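PDB 7AMK: proto-oncogene tyrosine-protein kinase receptor Ret from Danio rerio, which serves as a receptor tyrosine kinase whose cadherin-like extracellular domains take part in assembling the complex with GDNF and the co-receptor GFR alpha 1. Local coordinates for residues T48-I53 and K64-S69; P234-T239 and V351-N356; I364-V369 and V401-E406. The protein carries 4 engineered substitutions. One frame throughout, in Å; residues are numbered along the deposited sequence.

In the fold
From the N terminus, the three contacts follow one another in series, and none nests in or crosses another. Contact 1, in cadherin-like domain 1, closes a short loop of ten residues that includes strand 59-62, bringing the end of a 3-10 turn to the approach to helix 68-72. Contact 2 closes a far longer excursion of 111 residues in the third domain, joining the edge strand 235-236 of one sheet to strand 350-359 of another. Contact 3 closes a 31-residue loop in domain 4, between the lead-in to strand 371-375 and strand 401-407. The centres of contacts 1 and 3 lie about 94 Å apart, on opposite sides of the chain's centre.

Contact 1. Residues T48-I53 and K64-S69; sequences TSWFHI and KTLEWS. With NAG (2-acetamido-2-deoxy-beta-D-glucopyranose), chain O; NAG (2-acetamido-2-deoxy-beta-D-glucopyranose), chain C; FUC (alpha-L-fucopyranose), chain B.
K64 and W50 run side by side, their side chains pointing the same way, and the aliphatic part of the lysine lies over the indole. From CB, which is directed at segment 48-53, the chain continues to CG, placed opposite the backbone N (chi1 166°), and then bends. This brings CD above the five-membered ring, 4.2 Å from its centroid and 21° off the normal, a CH-pi contact over the face, W50 CD1 being the nearest ring atom at 4.0 Å from K64 CD. CE leads away to the ammonium, where NZ is too far from the indole for more than a weak cation-pi attraction. Its firmer partners are carboxylates: NZ reaches E67 OE1 at 3.1 Å and also pairs with D70. The benzo part of W50 has another neighbour, L66, whose side chain crosses it at about a right angle, L66 CD2 sitting 3.8 Å from W50 CE3.

Farther on, W68 lies against sugar. One face of its indole carries C6 of the chain C NAG, 3.6 Å above the plane and offset toward the rim, while W68 CH2 is 3.9 Å from fucose C5. A serine in place of W68 would probably leave this glycan core without its flat apolar platform and freer to swing.

E67 takes the N-cap position of helix 68-72. W50 also packs on L85 of strand 83-92 and F113 of strand 106-114, and L66 on F113 and on I12 of strand 7-14, which places the cluster over one sheet of cadherin-like domain 1.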
# COMPACT_ATOMS: atom_id res chain seq x y z
N THR A 48 59.18 2.83 -18.63
CA THR A 48 58.91 1.42 -18.42
C THR A 48 60.12 0.58 -18.79
O THR A 48 60.33 -0.49 -18.19
CB THR A 48 57.67 1.00 -19.22
OG1 THR A 48 56.61 1.92 -18.96
CG2 THR A 48 57.23 -0.40 -18.80
N SER A 49 60.93 1.04 -19.74
CA SER A 49 62.15 0.31 -20.07
C SER A 49 63.27 0.49 -19.05
O SER A 49 64.36 -0.06 -19.27
CB SER A 49 62.64 0.72 -21.45
OG SER A 49 61.85 0.06 -22.42
N TRP A 50 63.04 1.23 -17.96
CA TRP A 50 63.89 1.15 -16.78
C TRP A 50 63.67 -0.14 -15.99
O TRP A 50 64.38 -0.37 -15.01
CB TRP A 50 63.62 2.32 -15.82
CG TRP A 50 63.73 3.69 -16.40
CD1 TRP A 50 64.12 4.02 -17.67
CD2 TRP A 50 63.44 4.93 -15.74
NE1 TRP A 50 64.08 5.38 -17.83
CE2 TRP A 50 63.67 5.96 -16.67
CE3 TRP A 50 63.00 5.26 -14.45
CZ2 TRP A 50 63.48 7.31 -16.35
CZ3 TRP A 50 62.82 6.60 -14.14
CH2 TRP A 50 63.06 7.60 -15.09
N PHE A 51 62.69 -0.96 -16.34
CA PHE A 51 62.29 -2.05 -15.48
C PHE A 51 62.17 -3.34 -16.27
O PHE A 51 61.99 -3.34 -17.49
CB PHE A 51 60.95 -1.74 -14.77
CG PHE A 51 60.95 -0.45 -14.01
CD1 PHE A 51 61.44 -0.40 -12.72
CD2 PHE A 51 60.48 0.71 -14.59
CE1 PHE A 51 61.45 0.80 -12.01
CE2 PHE A 51 60.48 1.90 -13.89
CZ PHE A 51 60.97 1.95 -12.61
N HIS A 52 62.26 -4.46 -15.55
CA HIS A 52 62.11 -5.78 -16.14
C HIS A 52 61.38 -6.67 -15.15
O HIS A 52 61.72 -6.66 -13.97
CB HIS A 52 63.48 -6.36 -16.50
CG HIS A 52 63.48 -7.85 -16.72
ND1 HIS A 52 63.12 -8.42 -17.93
CD2 HIS A 52 63.81 -8.87 -15.90
CE1 HIS A 52 63.22 -9.74 -17.83
NE2 HIS A 52 63.63 -10.03 -16.61
N ILE A 53 60.36 -7.40 -15.61
CA ILE A 53 59.63 -8.33 -14.75
C ILE A 53 59.95 -9.75 -15.20
O ILE A 53 59.97 -10.03 -16.40
CB ILE A 53 58.10 -8.07 -14.72
CG1 ILE A 53 57.48 -8.59 -13.41
CG2 ILE A 53 57.39 -8.70 -15.93
CD1 ILE A 53 55.97 -8.35 -13.27
N LYS A 64 67.97 -0.69 -15.19
CA LYS A 64 68.88 0.42 -15.43
C LYS A 64 69.23 1.02 -14.09
O LYS A 64 68.37 1.11 -13.21
CB LYS A 64 68.23 1.47 -16.34
CG LYS A 64 68.94 2.80 -16.38
CD LYS A 64 67.95 3.93 -16.58
CE LYS A 64 68.55 5.06 -17.39
NZ LYS A 64 69.68 5.72 -16.70
N THR A 65 70.49 1.42 -13.91
CA THR A 65 70.88 2.11 -12.69
C THR A 65 70.37 3.55 -12.73
O THR A 65 70.68 4.30 -13.66
CB THR A 65 72.39 2.08 -12.50
OG1 THR A 65 72.83 0.72 -12.50
CG2 THR A 65 72.78 2.73 -11.16
N LEU A 66 69.57 3.92 -11.73
CA LEU A 66 68.88 5.20 -11.74
C LEU A 66 69.83 6.36 -11.50
O LEU A 66 70.71 6.29 -10.63
CB LEU A 66 67.77 5.19 -10.68
CG LEU A 66 66.67 4.18 -10.95
CD1 LEU A 66 65.60 4.31 -9.90
CD2 LEU A 66 66.08 4.39 -12.36
N GLU A 67 69.64 7.44 -12.24
CA GLU A 67 70.55 8.57 -12.15
C GLU A 67 69.77 9.85 -11.87
O GLU A 67 68.55 9.91 -12.03
CB GLU A 67 71.39 8.70 -13.41
CG GLU A 67 72.67 7.88 -13.31
CD GLU A 67 72.96 7.10 -14.55
OE1 GLU A 67 72.15 7.17 -15.50
OE2 GLU A 67 74.00 6.41 -14.58
N TRP A 68 70.50 10.88 -11.43
CA TRP A 68 69.87 12.18 -11.19
C TRP A 68 69.03 12.63 -12.38
O TRP A 68 67.89 13.08 -12.21
CB TRP A 68 70.93 13.22 -10.86
CG TRP A 68 71.67 12.94 -9.60
CD1 TRP A 68 72.95 12.49 -9.48
CD2 TRP A 68 71.16 13.06 -8.27
NE1 TRP A 68 73.27 12.33 -8.16
CE2 TRP A 68 72.19 12.68 -7.39
CE3 TRP A 68 69.93 13.46 -7.74
CZ2 TRP A 68 72.03 12.68 -6.01
CZ3 TRP A 68 69.77 13.46 -6.38
CH2 TRP A 68 70.82 13.08 -5.52
N SER A 69 69.58 12.51 -13.60
CA SER A 69 68.86 12.97 -14.79
C SER A 69 67.57 12.18 -15.03
O SER A 69 66.61 12.73 -15.58
CB SER A 69 69.77 12.91 -16.02
OG SER A 69 70.25 11.60 -16.29
C1 NAG O . 66.52 -2.65 -20.63
C2 NAG O . 65.60 -3.46 -21.54
C3 NAG O . 66.29 -3.72 -22.87
C4 NAG O . 66.72 -2.40 -23.51
C5 NAG O . 67.55 -1.54 -22.54
C6 NAG O . 67.77 -0.14 -23.06
C7 NAG O . 63.95 -4.93 -20.47
C8 NAG O . 63.69 -6.28 -19.86
N2 NAG O . 65.19 -4.71 -20.92
O3 NAG O . 65.39 -4.41 -23.73
O4 NAG O . 67.49 -2.65 -24.68
O5 NAG O . 66.87 -1.40 -21.28
O6 NAG O . 69.01 0.42 -22.63
O7 NAG O . 63.07 -4.08 -20.55
C1 NAG C . 67.09 16.82 -7.32
C2 NAG C . 66.68 18.29 -7.26
C3 NAG C . 67.75 19.17 -7.89
C4 NAG C . 69.13 18.85 -7.34
C5 NAG C . 69.40 17.35 -7.36
C6 NAG C . 70.68 16.97 -6.66
C7 NAG C . 64.23 18.52 -7.26
C8 NAG C . 63.02 18.77 -8.10
N2 NAG C . 65.40 18.51 -7.91
O3 NAG C . 67.41 20.53 -7.64
O4 NAG C . 70.12 19.48 -8.15
O5 NAG C . 68.34 16.65 -6.69
O6 NAG C . 70.51 17.03 -5.26
O7 NAG C . 64.16 18.33 -6.05
C1 FUC B . 71.57 17.83 -4.70
C2 FUC B . 71.25 18.06 -3.20
C3 FUC B . 71.35 16.77 -2.40
C4 FUC B . 72.71 16.10 -2.61
C5 FUC B . 73.00 15.94 -4.13
C6 FUC B . 74.41 15.44 -4.44
O2 FUC B . 69.98 18.67 -3.00
O3 FUC B . 71.22 17.07 -1.02
O4 FUC B . 73.72 16.88 -1.99
O5 FUC B . 72.82 17.17 -4.86

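Contact 2. Residues P234-T239 and V351-N356; sequences PYVQGT and VLLHFN. Engineered in segment 234-239: Q237 (natural residue Asn). With NAG (2-acetamido-2-deoxy-beta-D-glucopyranose), chain F.
V351 meets P234 and Y235 through a single methyl, CG1, and gives up more surface to this contact than any other residue of the two segments. With chi1 at -58°, CG1 stands opposite its own carbonyl carbon and is carried up to the backbone of the other segment. There it lies 3.2 Å from P234 O and 4.0 Å from Y235 CA. The proline ring approaches the same methyl more loosely, P234 CG being 4.2 Å from V351 CG1.

V236, next in buried area, is directed at segment 351-356 as well, whereas the CB of the intervening Y235 points away from it. V236 CG1 comes to 3.7 Å from L353 CD2, and the two side chains slide past each other in opposite directions. The end of the leucine does the reaching, since its CB is not aimed at segment 234-239.

The two segments belong to different sheets of cadherin-like domain 3. Y235 is bonded through its backbone to Y262 of strand 255-263, and V351 and L353 to V339 and Y337 of strand 331-341, so the methyls pack between the two sheets. P234 also touches D263 and D341, both ligands of a calcium ion, which makes it a second-shell neighbour of that metal site. Farther along the strand, N356 ND2 is covalently joined to C1 of a NAG and is hydrogen-bonded to D243.

No hydrogen bond or salt bridge spans the contact. It therefore rests on van der Waals packing, mostly of apolar groups, with one methyl rather than a donor set against the P234 carbonyl oxygen, and directional bonding is left to the sheets themselves.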
# COMPACT_ATOMS: atom_id res chain seq x y z
N PRO A 234 18.70 -20.90 -3.81
CA PRO A 234 17.57 -20.26 -3.14
C PRO A 234 16.62 -21.28 -2.55
O PRO A 234 16.56 -22.43 -2.98
CB PRO A 234 16.92 -19.46 -4.27
CG PRO A 234 17.29 -20.22 -5.51
CD PRO A 234 18.68 -20.69 -5.27
N TYR A 235 15.87 -20.84 -1.54
CA TYR A 235 14.93 -21.73 -0.85
C TYR A 235 13.82 -20.90 -0.22
O TYR A 235 13.97 -19.70 0.07
CB TYR A 235 15.63 -22.58 0.23
CG TYR A 235 16.24 -21.75 1.36
CD1 TYR A 235 17.52 -21.24 1.25
CD2 TYR A 235 15.53 -21.49 2.54
CE1 TYR A 235 18.10 -20.47 2.30
CE2 TYR A 235 16.09 -20.74 3.58
CZ TYR A 235 17.37 -20.23 3.46
OH TYR A 235 17.93 -19.49 4.47
N VAL A 236 12.72 -21.56 0.02
CA VAL A 236 11.60 -20.94 0.72
C VAL A 236 11.62 -21.42 2.16
O VAL A 236 12.14 -22.49 2.48
CB VAL A 236 10.25 -21.27 0.06
CG1 VAL A 236 10.16 -20.55 -1.26
CG2 VAL A 236 10.14 -22.76 -0.16
N GLN A 237 11.08 -20.59 3.03
CA GLN A 237 10.93 -20.91 4.43
C GLN A 237 9.45 -21.15 4.66
O GLN A 237 8.63 -20.23 4.52
CB GLN A 237 11.48 -19.80 5.32
CG GLN A 237 11.62 -20.19 6.77
CD GLN A 237 12.76 -19.47 7.45
OE1 GLN A 237 13.45 -18.65 6.83
NE2 GLN A 237 12.97 -19.75 8.74
N GLY A 238 9.10 -22.39 4.95
CA GLY A 238 7.70 -22.74 5.16
C GLY A 238 7.04 -23.14 3.85
O GLY A 238 7.44 -24.13 3.23
N THR A 239 6.04 -22.37 3.44
CA THR A 239 5.25 -22.71 2.26
C THR A 239 5.90 -22.16 0.99
O THR A 239 6.62 -21.17 1.02
CB THR A 239 3.83 -22.18 2.38
OG1 THR A 239 3.11 -22.45 1.18
CG2 THR A 239 3.84 -20.67 2.60
N VAL A 351 13.74 -22.82 -7.54
CA VAL A 351 12.57 -23.03 -6.69
C VAL A 351 11.31 -22.70 -7.49
O VAL A 351 11.25 -21.69 -8.20
CB VAL A 351 12.59 -22.17 -5.40
CG1 VAL A 351 13.82 -22.45 -4.59
CG2 VAL A 351 12.54 -20.69 -5.74
N LEU A 352 10.31 -23.57 -7.37
CA LEU A 352 9.02 -23.39 -8.01
C LEU A 352 8.06 -22.73 -7.01
O LEU A 352 7.83 -23.28 -5.93
CB LEU A 352 8.49 -24.74 -8.50
CG LEU A 352 7.21 -24.72 -9.32
CD1 LEU A 352 7.35 -23.81 -10.52
CD2 LEU A 352 6.84 -26.13 -9.77
N LEU A 353 7.53 -21.57 -7.36
CA LEU A 353 6.56 -20.88 -6.52
C LEU A 353 5.16 -21.02 -7.11
O LEU A 353 5.00 -21.12 -8.33
CB LEU A 353 6.90 -19.40 -6.37
CG LEU A 353 8.24 -19.08 -5.72
CD1 LEU A 353 8.46 -17.57 -5.72
CD2 LEU A 353 8.24 -19.66 -4.32
N HIS A 354 4.16 -20.99 -6.23
CA HIS A 354 2.77 -21.23 -6.60
C HIS A 354 1.89 -20.13 -6.03
O HIS A 354 1.92 -19.86 -4.82
CB HIS A 354 2.26 -22.59 -6.09
CG HIS A 354 3.08 -23.75 -6.55
ND1 HIS A 354 3.97 -24.40 -5.73
CD2 HIS A 354 3.15 -24.37 -7.75
CE1 HIS A 354 4.55 -25.38 -6.40
NE2 HIS A 354 4.07 -25.38 -7.63
N PHE A 355 1.09 -19.52 -6.90
CA PHE A 355 0.05 -18.59 -6.49
C PHE A 355 -1.28 -19.26 -6.78
O PHE A 355 -1.59 -19.56 -7.94
CB PHE A 355 0.20 -17.24 -7.19
CG PHE A 355 1.39 -16.43 -6.72
CD1 PHE A 355 1.30 -15.65 -5.57
CD2 PHE A 355 2.60 -16.46 -7.41
CE1 PHE A 355 2.40 -14.91 -5.13
CE2 PHE A 355 3.69 -15.72 -6.97
CZ PHE A 355 3.59 -14.94 -5.82
N ASN A 356 -2.03 -19.55 -5.72
CA ASN A 356 -3.34 -20.20 -5.79
C ASN A 356 -4.39 -19.10 -5.82
O ASN A 356 -4.77 -18.57 -4.78
CB ASN A 356 -3.53 -21.13 -4.60
CG ASN A 356 -4.84 -21.84 -4.62
OD1 ASN A 356 -5.44 -21.99 -5.68
ND2 ASN A 356 -5.31 -22.29 -3.46
C1 NAG F . -6.57 -22.99 -3.37
C2 NAG F . -6.38 -24.39 -2.76
C3 NAG F . -7.73 -25.08 -2.54
C4 NAG F . -8.70 -24.17 -1.80
C5 NAG F . -8.82 -22.84 -2.53
C6 NAG F . -9.73 -21.86 -1.83
C7 NAG F . -4.25 -25.48 -3.30
C8 NAG F . -3.52 -26.35 -4.28
N2 NAG F . -5.53 -25.21 -3.60
O3 NAG F . -7.51 -26.27 -1.79
O4 NAG F . -9.98 -24.79 -1.74
O5 NAG F . -7.52 -22.24 -2.59
O6 NAG F . -9.06 -21.22 -0.75
O7 NAG F . -3.71 -25.03 -2.30

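Contact 3. Residues I364-V369 and V401-E406; sequences IRFSQV and VTYQLE. Engineered in segment 364-369: Q368 (natural residue Asn).
The CZ-CE1 corner of F366 meets the CD2-CE2 edge of Y403, the ring planes inclined to each other by roughly 55°. F366 CZ lies in the plane of the tyrosine, at its edge, 3.8 Å from Y403 CE2 and 3.9 Å from Y403 CD2; the tyrosine edge in turn approaches the phenylalanine obliquely, so the pair does not stack. Both rings have CG opposite the carbonyl carbon (chi1 -68° in F366 and -61° in Y403), which turns both toward the other segment although neither CB points straight at it. The phenol oxygen of Y403 turns elsewhere, bonding to N432 O and V390 N, and these bonds would fix the edge that the phenylalanine meets.

A looser pair lies beside them, I364 CD1 and V401 CG2, 4.5 Å apart. Beyond the rings the loop folds into an ST turn, V369 N donating to S367 OG at 3.1 Å, and the engineered Q368 bonds H202 of the second subunit.

F366 also rests on A467 and T469 of strand 466-475. Across the two segments the chemistry is wholly apolar, so the loop and the strand meet here only through van der Waals contact, and lightly.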
# COMPACT_ATOMS: atom_id res chain seq x y z
N ILE A 364 -23.22 -6.10 -9.15
CA ILE A 364 -23.53 -4.68 -9.13
C ILE A 364 -25.02 -4.57 -8.84
O ILE A 364 -25.85 -4.97 -9.66
CB ILE A 364 -23.16 -3.98 -10.45
CG1 ILE A 364 -21.67 -4.15 -10.77
CG2 ILE A 364 -23.53 -2.51 -10.40
CD1 ILE A 364 -20.73 -3.56 -9.73
N ARG A 365 -25.37 -4.03 -7.68
CA ARG A 365 -26.75 -4.15 -7.24
C ARG A 365 -26.93 -3.39 -5.93
O ARG A 365 -26.08 -3.46 -5.04
CB ARG A 365 -27.14 -5.62 -7.06
CG ARG A 365 -26.42 -6.32 -5.90
CD ARG A 365 -26.69 -7.81 -5.86
NE ARG A 365 -25.98 -8.44 -4.76
CZ ARG A 365 -25.66 -9.73 -4.70
NH1 ARG A 365 -25.95 -10.56 -5.70
NH2 ARG A 365 -25.02 -10.19 -3.63
N PHE A 366 -28.02 -2.65 -5.83
CA PHE A 366 -28.41 -2.09 -4.55
C PHE A 366 -29.04 -3.18 -3.70
O PHE A 366 -29.59 -4.16 -4.21
CB PHE A 366 -29.41 -0.95 -4.73
CG PHE A 366 -28.85 0.28 -5.39
CD1 PHE A 366 -28.09 1.19 -4.66
CD2 PHE A 366 -29.12 0.56 -6.73
CE1 PHE A 366 -27.58 2.35 -5.27
CE2 PHE A 366 -28.61 1.71 -7.33
CZ PHE A 366 -27.84 2.61 -6.59
N SER A 367 -28.94 -3.01 -2.38
CA SER A 367 -29.75 -3.86 -1.52
C SER A 367 -31.22 -3.68 -1.89
O SER A 367 -31.61 -2.73 -2.58
CB SER A 367 -29.53 -3.52 -0.06
OG SER A 367 -30.31 -2.39 0.30
N GLN A 368 -32.04 -4.62 -1.44
CA GLN A 368 -33.46 -4.51 -1.69
C GLN A 368 -34.15 -3.55 -0.73
O GLN A 368 -35.38 -3.44 -0.75
CB GLN A 368 -34.11 -5.90 -1.64
CG GLN A 368 -33.56 -6.82 -0.56
CD GLN A 368 -33.88 -8.28 -0.83
OE1 GLN A 368 -34.36 -9.00 0.05
NE2 GLN A 368 -33.64 -8.71 -2.07
N VAL A 369 -33.37 -2.83 0.09
CA VAL A 369 -33.87 -1.80 0.98
C VAL A 369 -33.79 -0.46 0.26
O VAL A 369 -32.70 0.10 0.09
CB VAL A 369 -33.09 -1.74 2.30
CG1 VAL A 369 -33.51 -0.52 3.10
CG2 VAL A 369 -33.28 -3.02 3.13
N VAL A 401 -18.20 3.15 -10.48
CA VAL A 401 -19.66 3.19 -10.55
C VAL A 401 -20.09 4.65 -10.44
O VAL A 401 -19.62 5.39 -9.57
CB VAL A 401 -20.30 2.34 -9.44
CG1 VAL A 401 -21.82 2.57 -9.38
CG2 VAL A 401 -19.97 0.86 -9.64
N THR A 402 -20.97 5.06 -11.35
CA THR A 402 -21.51 6.41 -11.37
C THR A 402 -23.00 6.34 -11.06
O THR A 402 -23.69 5.42 -11.50
CB THR A 402 -21.28 7.05 -12.72
OG1 THR A 402 -21.79 6.18 -13.73
CG2 THR A 402 -19.79 7.27 -12.96
N TYR A 403 -23.49 7.31 -10.30
CA TYR A 403 -24.87 7.32 -9.83
C TYR A 403 -25.64 8.47 -10.46
O TYR A 403 -25.08 9.55 -10.71
CB TYR A 403 -24.91 7.42 -8.30
CG TYR A 403 -24.23 6.26 -7.59
CD1 TYR A 403 -22.87 6.25 -7.38
CD2 TYR A 403 -24.97 5.16 -7.16
CE1 TYR A 403 -22.24 5.19 -6.75
CE2 TYR A 403 -24.35 4.08 -6.53
CZ TYR A 403 -22.99 4.10 -6.33
OH TYR A 403 -22.37 3.04 -5.71
N GLN A 404 -26.92 8.24 -10.73
CA GLN A 404 -27.79 9.25 -11.32
C GLN A 404 -29.16 9.19 -10.68
O GLN A 404 -29.64 8.12 -10.29
CB GLN A 404 -27.90 9.07 -12.83
CG GLN A 404 -27.24 10.18 -13.61
N LEU A 405 -29.80 10.35 -10.56
CA LEU A 405 -31.18 10.43 -10.12
C LEU A 405 -32.08 10.63 -11.32
O LEU A 405 -31.76 11.41 -12.22
CB LEU A 405 -31.39 11.57 -9.11
CG LEU A 405 -30.86 11.34 -7.70
CD1 LEU A 405 -31.30 12.47 -6.79
CD2 LEU A 405 -31.36 10.01 -7.17
N GLU A 406 -33.20 9.91 -11.35
CA GLU A 406 -34.20 10.07 -12.40
C GLU A 406 -35.59 10.09 -11.77
O GLU A 406 -35.81 9.58 -10.67
CB GLU A 406 -34.10 8.96 -13.46
CG GLU A 406 -32.74 8.90 -14.17
CD GLU A 406 -32.31 10.25 -14.73
OE1 GLU A 406 -33.17 10.97 -15.30
OE2 GLU A 406 -31.11 10.60 -14.57